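PDB 1Q87: 39 kDa initiator binding protein, which binds the initiator (Inr) element of core promoters in Trichomonas vaginalis, the chain here being the C-domain of that DNA-binding protein. Local coordinates for residues T47-D51 against G52-R56; I78-I81 against S82-A86; A96-Y99 against K100-M104; E109-M112 against L113-S117. All coordinates share one frame; numbering follows the deposited sequence.

Overall arrangement
From the N terminus, the chain leaves helix 29-47 and turns at contact 1 into strand 53-55, the partner of strand 92-94 in a small antiparallel sheet. Contact 2 is the last turns of helix 74-84 and its exit; it meets contact 1 where Arg56 NH2 reaches Ser82 O and Met85 O. Contact 3 runs along helix 95-105, and contact 4 opens helix 111-123. All four are local and follow in series, without nesting or crossing. Contacts 2, 3 and 4 share one core, with centres 12 to 14 Å apart: Phe101 touches Ile84, Met85, Ile111 and Ile115, while Ile84 CD1 packs on Ile115 CD1.

Contact 1: T47-D51 against G52-R56; sequences TQKTD and GTVMR
Lys49 reaches over the turn to the backbone of Thr53, linking the two limbs of the connection between helix 29-47 and strand 53-55, a short strand paired antiparallel with strand 92-94. Gln48 leaves the helix with positive phi, and the chain then doubles back. Gly52 starts the returning limb, also with positive phi (70°). The residue before it, Asp51, has its carbonyl O bound by the indole NE1 of Trp43, which ties the turn back to the helix it came from.

At Thr53 the CB is turned away from the preceding limb and the side chain rests on Thr92 of the neighbouring strand, but the carbonyl O takes the ammonium group of Lys49, with NZ 2.7 Å from Thr53 O. The donor is tilted 25° from the carbonyl plane. CG of Lys49 starts out anti to the backbone N, and a bend further along, at chi3 (56°), carries the amine across the turn.

Val54 points back toward the helix end, and its backbone pairs with Lys93. Its CG1 branch is the one that touches: it lies 3.8 Å from Thr47 CG2, the two side chains crossing at about a right angle. Lys49 runs past the same branch in the opposite direction, with Val54 CG1 3.8 Å from Lys49 CE and 3.6 Å from Lys49 NZ. The hydroxyl of Thr47 is held by Trp43 O and takes a weak bond from Lys49 N, leaving the methyl to Val54.

Met55 is the N-cap position of helix 56-67. Arg56 extends toward helix 74-84, where its NH2 bonds both Ser82 O and Met85 O.

Contact 2: I78-I81 against S82-A86; sequences IEVI and SAIMA
Ile81 and Met85 run alongside each other in the same direction on the buried flank of this turn, with Ile81 CG2 3.8 Å from Met85 SD. The CG2 branch of Ile81 stands anti to its own backbone N, which puts it beside the carbonyl and facing the sulfur; Met85 CG rests 3.5 Å from Ile81 O. One residue earlier, Val80 CG1 meets Ile84 CD1 at 3.8 Å, again with both side chains heading the same way. Helices 95-105 and 111-123 close over this flank: Ile84 packs on Phe101, Phe105 and Ile115, and Ile81 on Met112.

The i to i+4 ladder is that of the C-terminal end of helix 74-84. Its last rung is short and straight: Met85 N lies 2.8 Å from Ile81 O, at an N-H...O angle of 168°. Met85 then leaves helical geometry as the centre of an inverse gamma turn, and Arg56 and Lys93 bind its carbonyl O.

The opposite character belongs to Glu79 and Ala83, which are exposed. Here the link is mainly backbone: Ala83 N bonds Glu79 O at 3.1 Å, Ala83 CB merely skirts that oxygen, and Glu79 is directed away from the following turn at CB.

Contact 3: A96-Y99 against K100-M104; sequences ADLY and KFLAM
Four successive i to i+4 bonds join 96-99 to 100-104, from Lys100 N to Ala96 O at 3.0 Å through to Ala103 N to Tyr99 O at 2.9 Å; the straightest, Leu102 N to Leu98 O, is 2.8 Å long with an N-H...O angle of 171°. Leu98 and Leu102 carry the apolar contact, standing flank to flank. Both methyls of Leu98 close on one methyl of Leu102: Leu98 CD1 and Leu98 CD2 each lie 3.8 Å from Leu102 CD1.

The two segments make up nearly all of helix 95-105, an amphipathic helix of the domain core, and the pair sits on a face covered by helices 29-47 and 56-67, where Trp43 meets Leu98, Phe35 meets Leu102 and Phe67 meets both. Tyr99 takes its ring off the helix with CG anti to the backbone N (chi1 -174°), bringing the edge of the ring near Lys100 N. Its hydroxyl bonds Ile24 N, and its ring packs edge-to-face with Phe35.

Asp97 and Lys100 mark a more open side. The carboxylate turns back to bond Ser94 N through OD2, while Asp97 OD1 and Lys100 NZ stay 5.4 Å apart, too far for direct contact.

Contact 4: E109-M112 against L113-S117; sequences ETIM and LKIAS
Met112 CE and Ile115 CD1 come together at 3.5 Å on the buried side of the first turns of helix 111-123. Followed outward from CB, Ile115 meets the preceding turn at every step. Its CB sits 3.7 Å from Ile111 O, the carbonyl that accepts the Ile115 amide. CG1, anti to the carbonyl carbon of its own residue (chi1 -71°), passes still nearer that oxygen, at 3.3 Å between Ile115 CG1 and Ile111 O. The tip, Ile115 CD1, has Met112 CE for a neighbour, lies 3.8 Å from Ile111 O and, more loosely, 4.1 Å from Ile111 CG1. Ile111 and Met112 both run alongside Ile115, and bends at chi2 and chi3 bring the Met112 methyl to its end. Beyond the segments, Ile115 packs on Val80 and Ile84 of helix 74-84 and on Phe105 of helix 95-105.

Thr110 is the N-cap residue, yet its side chain makes no capping bond: OG1 accepts from Ala177 N instead. Its carbonyl O is gripped twice. Lys114 N approaches at 3.2 Å from Thr110 O, nearly along the C=O axis, and Leu113 N at 2.8 Å from above the carbonyl plane. Leu113 CD1 also lies across the Thr110 side chain, 4.0 Å from Thr110 CB.

Lys114 extends beyond CG away from this cluster, and its NZ donates to three oxygens, Gly106 O, Ile175 O and Asn171 OD1. The helix start thus pairs an apolar face, turned to the two neighbouring helices, with a buried ammonium group whose three oxygen partners would probably favour its charged form.

Contact 1: T47-D51 against G52-R56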
# COMPACT_ATOMS: atom_id res chain seq x y z
N THR A 47 20.96 1.98 3.27
CA THR A 47 21.62 2.60 4.41
C THR A 47 22.99 1.97 4.79
O THR A 47 23.69 2.49 5.65
CB THR A 47 20.70 2.48 5.69
OG1 THR A 47 20.64 1.09 6.09
CG2 THR A 47 19.25 2.97 5.41
N GLN A 48 23.37 0.86 4.15
CA GLN A 48 24.62 0.15 4.46
C GLN A 48 24.67 -0.05 5.96
O GLN A 48 25.74 0.00 6.57
CB GLN A 48 25.86 0.94 4.03
CG GLN A 48 26.05 1.12 2.53
CD GLN A 48 25.17 2.22 2.00
OE1 GLN A 48 25.31 3.38 2.38
NE2 GLN A 48 24.23 1.87 1.12
N LYS A 49 23.51 -0.29 6.54
CA LYS A 49 23.39 -0.44 7.99
C LYS A 49 22.32 -1.47 8.25
O LYS A 49 21.24 -1.34 7.71
CB LYS A 49 22.99 0.93 8.55
CG LYS A 49 22.97 1.07 10.04
CD LYS A 49 23.20 2.53 10.44
CE LYS A 49 22.20 3.47 9.83
NZ LYS A 49 22.45 4.89 10.25
N THR A 50 22.60 -2.50 9.06
CA THR A 50 21.60 -3.57 9.32
C THR A 50 20.35 -3.12 10.06
O THR A 50 19.31 -3.78 9.99
CB THR A 50 22.15 -4.77 10.14
OG1 THR A 50 23.02 -4.30 11.18
CG2 THR A 50 22.87 -5.74 9.25
N ASP A 51 20.46 -2.01 10.78
CA ASP A 51 19.34 -1.48 11.54
C ASP A 51 19.55 -0.00 11.75
O ASP A 51 19.94 0.72 10.81
CB ASP A 51 19.21 -2.20 12.89
CG ASP A 51 18.17 -1.56 13.79
OD1 ASP A 51 18.58 -0.89 14.77
OD2 ASP A 51 16.94 -1.71 13.53
N GLY A 52 19.30 0.44 12.98
CA GLY A 52 19.50 1.84 13.32
C GLY A 52 18.48 2.72 12.66
O GLY A 52 17.39 2.25 12.35
N THR A 53 18.82 3.98 12.46
CA THR A 53 17.91 4.93 11.85
C THR A 53 18.74 5.82 10.96
O THR A 53 19.96 5.76 11.01
CB THR A 53 17.25 5.83 12.92
OG1 THR A 53 18.22 6.79 13.37
CG2 THR A 53 16.74 5.00 14.14
N VAL A 54 18.08 6.63 10.15
CA VAL A 54 18.77 7.58 9.26
C VAL A 54 17.89 8.83 9.15
O VAL A 54 16.69 8.77 9.43
CB VAL A 54 18.99 6.99 7.84
CG1 VAL A 54 19.86 5.76 7.94
CG2 VAL A 54 17.65 6.61 7.17
N MET A 55 18.47 9.96 8.77
CA MET A 55 17.68 11.18 8.65
C MET A 55 16.58 10.91 7.64
O MET A 55 16.78 10.15 6.68
CB MET A 55 18.53 12.37 8.17
CG MET A 55 19.51 12.93 9.21
SD MET A 55 18.68 13.41 10.74
CE MET A 55 18.83 11.87 11.65
N ARG A 56 15.43 11.55 7.85
CA ARG A 56 14.28 11.36 6.99
C ARG A 56 14.58 11.56 5.52
O ARG A 56 14.25 10.71 4.70
CB ARG A 56 13.15 12.30 7.41
CG ARG A 56 11.84 11.95 6.75
CD ARG A 56 10.80 12.95 7.09
NE ARG A 56 9.48 12.46 6.71
CZ ARG A 56 8.85 12.81 5.59
NH1 ARG A 56 9.44 13.66 4.76
NH2 ARG A 56 7.64 12.30 5.32

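Contact 2: I78-I81 against S82-A86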
# COMPACT_ATOMS: atom_id res chain seq x y z
N ILE A 78 10.39 11.37 -4.95
CA ILE A 78 10.66 11.89 -3.60
C ILE A 78 9.41 12.49 -3.00
O ILE A 78 9.10 12.30 -1.82
CB ILE A 78 11.77 12.97 -3.64
CG1 ILE A 78 13.13 12.31 -3.80
CG2 ILE A 78 11.76 13.80 -2.37
CD1 ILE A 78 14.26 13.32 -3.87
N GLU A 79 8.65 13.21 -3.81
CA GLU A 79 7.45 13.80 -3.27
C GLU A 79 6.44 12.73 -2.92
O GLU A 79 5.80 12.80 -1.88
CB GLU A 79 6.86 14.80 -4.27
CG GLU A 79 7.91 15.78 -4.81
CD GLU A 79 7.35 17.15 -5.21
OE1 GLU A 79 6.11 17.35 -5.18
OE2 GLU A 79 8.19 18.04 -5.55
N VAL A 80 6.31 11.72 -3.76
CA VAL A 80 5.34 10.68 -3.53
C VAL A 80 5.67 9.92 -2.24
O VAL A 80 4.82 9.75 -1.36
CB VAL A 80 5.32 9.67 -4.67
CG1 VAL A 80 4.40 8.47 -4.31
CG2 VAL A 80 4.82 10.33 -5.93
N ILE A 81 6.90 9.45 -2.14
CA ILE A 81 7.33 8.71 -0.99
C ILE A 81 7.22 9.53 0.31
O ILE A 81 6.72 9.05 1.33
CB ILE A 81 8.77 8.20 -1.19
CG1 ILE A 81 8.78 7.20 -2.36
CG2 ILE A 81 9.29 7.50 0.07
CD1 ILE A 81 10.17 6.74 -2.82
N SER A 82 7.66 10.78 0.26
CA SER A 82 7.61 11.63 1.42
C SER A 82 6.18 11.78 1.94
O SER A 82 5.98 11.86 3.16
CB SER A 82 8.20 12.99 1.10
OG SER A 82 7.99 13.87 2.19
N ALA A 83 5.20 11.81 1.03
CA ALA A 83 3.79 11.94 1.38
C ALA A 83 3.22 10.67 1.95
O ALA A 83 2.32 10.72 2.77
CB ALA A 83 2.96 12.36 0.19
N ILE A 84 3.72 9.54 1.50
CA ILE A 84 3.23 8.29 2.03
C ILE A 84 3.85 8.02 3.40
O ILE A 84 3.15 7.57 4.34
CB ILE A 84 3.48 7.14 1.03
CG1 ILE A 84 2.64 7.38 -0.22
CG2 ILE A 84 3.03 5.80 1.60
CD1 ILE A 84 2.97 6.46 -1.36
N MET A 85 5.14 8.31 3.56
CA MET A 85 5.79 8.08 4.85
C MET A 85 5.52 9.14 5.93
O MET A 85 6.45 9.80 6.43
CB MET A 85 7.30 7.94 4.68
CG MET A 85 7.69 6.80 3.82
SD MET A 85 9.46 6.64 3.79
CE MET A 85 9.62 4.85 3.83
N ALA A 86 4.25 9.31 6.29
CA ALA A 86 3.91 10.25 7.34
C ALA A 86 4.46 9.65 8.64
O ALA A 86 4.71 8.44 8.72
CB ALA A 86 2.41 10.41 7.44

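Contact 3: A96-Y99 against K100-M104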
# COMPACT_ATOMS: atom_id res chain seq x y z
N ALA A 96 11.60 -0.44 10.29
CA ALA A 96 10.16 -0.62 10.41
C ALA A 96 9.40 0.34 9.48
O ALA A 96 8.30 0.01 9.05
CB ALA A 96 9.71 -0.44 11.85
N ASP A 97 9.94 1.51 9.18
CA ASP A 97 9.24 2.43 8.25
C ASP A 97 9.29 1.86 6.81
O ASP A 97 8.28 1.92 6.09
CB ASP A 97 9.88 3.81 8.28
CG ASP A 97 9.78 4.45 9.67
OD1 ASP A 97 8.64 4.69 10.13
OD2 ASP A 97 10.82 4.71 10.32
N LEU A 98 10.44 1.30 6.42
CA LEU A 98 10.57 0.70 5.10
C LEU A 98 9.62 -0.51 5.06
O LEU A 98 8.92 -0.72 4.07
CB LEU A 98 12.00 0.21 4.85
CG LEU A 98 12.78 0.40 3.53
CD1 LEU A 98 13.49 -0.88 3.17
CD2 LEU A 98 11.90 0.80 2.39
N TYR A 99 9.60 -1.30 6.14
CA TYR A 99 8.71 -2.47 6.22
C TYR A 99 7.24 -2.06 5.95
O TYR A 99 6.53 -2.66 5.16
CB TYR A 99 8.79 -3.10 7.61
CG TYR A 99 8.03 -4.39 7.76
CD1 TYR A 99 8.69 -5.61 7.68
CD2 TYR A 99 6.64 -4.41 8.01
CE1 TYR A 99 8.01 -6.83 7.85
CE2 TYR A 99 5.93 -5.66 8.18
CZ TYR A 99 6.65 -6.85 8.10
OH TYR A 99 6.07 -8.08 8.30
N LYS A 100 6.82 -1.00 6.62
CA LYS A 100 5.48 -0.48 6.45
C LYS A 100 5.23 -0.07 4.99
O LYS A 100 4.21 -0.45 4.39
CB LYS A 100 5.32 0.75 7.36
CG LYS A 100 3.96 1.39 7.33
CD LYS A 100 3.54 1.87 8.73
CE LYS A 100 4.03 3.28 9.04
NZ LYS A 100 3.27 3.93 10.17
N PHE A 101 6.19 0.66 4.42
CA PHE A 101 6.07 1.20 3.06
C PHE A 101 6.02 0.12 2.01
O PHE A 101 5.20 0.17 1.09
CB PHE A 101 7.22 2.16 2.79
CG PHE A 101 7.12 2.86 1.48
CD1 PHE A 101 6.12 3.79 1.26
CD2 PHE A 101 8.00 2.56 0.45
CE1 PHE A 101 5.99 4.41 0.03
CE2 PHE A 101 7.88 3.18 -0.79
CZ PHE A 101 6.87 4.11 -1.00
N LEU A 102 6.89 -0.86 2.12
CA LEU A 102 6.92 -1.97 1.18
C LEU A 102 5.68 -2.88 1.39
O LEU A 102 5.18 -3.51 0.45
CB LEU A 102 8.25 -2.76 1.35
CG LEU A 102 9.53 -2.10 0.76
CD1 LEU A 102 10.78 -2.72 1.32
CD2 LEU A 102 9.54 -2.23 -0.78
N ALA A 103 5.19 -2.93 2.61
CA ALA A 103 4.02 -3.74 2.96
C ALA A 103 2.79 -3.17 2.27
O ALA A 103 1.97 -3.92 1.78
CB ALA A 103 3.79 -3.76 4.48
N MET A 104 2.66 -1.85 2.25
CA MET A 104 1.52 -1.20 1.59
C MET A 104 1.57 -1.30 0.08
O MET A 104 0.58 -1.68 -0.54
CB MET A 104 1.43 0.29 1.94
CG MET A 104 1.31 0.59 3.43
SD MET A 104 1.13 2.32 3.65
CE MET A 104 2.91 2.79 3.87

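Contact 4: E109-M112 against L113-S117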
# COMPACT_ATOMS: atom_id res chain seq x y z
N GLU A 109 9.78 -3.69 -7.31
CA GLU A 109 9.75 -3.68 -8.78
C GLU A 109 8.57 -2.91 -9.35
O GLU A 109 8.69 -2.30 -10.39
CB GLU A 109 9.67 -5.08 -9.39
CG GLU A 109 10.95 -5.90 -9.27
CD GLU A 109 11.19 -6.40 -7.84
OE1 GLU A 109 10.36 -6.10 -6.95
OE2 GLU A 109 12.21 -7.10 -7.62
N THR A 110 7.42 -2.95 -8.69
CA THR A 110 6.29 -2.19 -9.25
C THR A 110 5.64 -1.23 -8.24
O THR A 110 4.50 -0.80 -8.40
CB THR A 110 5.24 -3.19 -9.87
OG1 THR A 110 4.83 -4.15 -8.90
CG2 THR A 110 5.91 -3.96 -11.08
N ILE A 111 6.42 -0.80 -7.26
CA ILE A 111 5.85 0.02 -6.23
C ILE A 111 5.09 1.24 -6.69
O ILE A 111 4.02 1.57 -6.16
CB ILE A 111 6.89 0.40 -5.17
CG1 ILE A 111 6.21 1.18 -4.05
CG2 ILE A 111 8.07 1.15 -5.79
CD1 ILE A 111 6.28 0.48 -2.75
N MET A 112 5.63 1.91 -7.68
CA MET A 112 4.98 3.12 -8.16
C MET A 112 3.73 2.85 -8.97
O MET A 112 2.91 3.73 -9.16
CB MET A 112 6.00 3.91 -8.95
CG MET A 112 7.09 4.45 -8.05
SD MET A 112 6.52 5.87 -7.14
CE MET A 112 6.93 5.44 -5.60
N LEU A 113 3.55 1.62 -9.45
CA LEU A 113 2.35 1.32 -10.19
C LEU A 113 1.24 1.16 -9.18
O LEU A 113 0.17 1.77 -9.35
CB LEU A 113 2.49 0.04 -11.02
CG LEU A 113 3.58 0.13 -12.09
CD1 LEU A 113 3.63 -1.20 -12.88
CD2 LEU A 113 3.31 1.35 -12.99
N LYS A 114 1.49 0.35 -8.13
CA LYS A 114 0.48 0.14 -7.09
C LYS A 114 0.05 1.47 -6.50
O LYS A 114 -1.15 1.74 -6.35
CB LYS A 114 1.01 -0.77 -5.98
CG LYS A 114 1.37 -2.17 -6.52
CD LYS A 114 1.23 -3.25 -5.48
CE LYS A 114 1.63 -4.57 -6.02
NZ LYS A 114 1.84 -5.49 -4.86
N ILE A 115 1.02 2.34 -6.24
CA ILE A 115 0.70 3.63 -5.67
C ILE A 115 -0.23 4.42 -6.55
O ILE A 115 -1.30 4.85 -6.11
CB ILE A 115 1.97 4.49 -5.35
CG1 ILE A 115 2.74 3.90 -4.14
CG2 ILE A 115 1.57 5.95 -5.09
CD1 ILE A 115 4.05 4.60 -3.84
N ALA A 116 0.17 4.62 -7.81
CA ALA A 116 -0.66 5.36 -8.76
C ALA A 116 -2.04 4.71 -8.83
O ALA A 116 -3.07 5.39 -8.74
CB ALA A 116 -0.02 5.35 -10.15
N SER A 117 -2.07 3.39 -8.97
CA SER A 117 -3.35 2.70 -9.06
C SER A 117 -4.30 3.06 -7.91
O SER A 117 -5.38 3.62 -8.14
CB SER A 117 -3.14 1.20 -9.11
OG SER A 117 -4.39 0.53 -9.00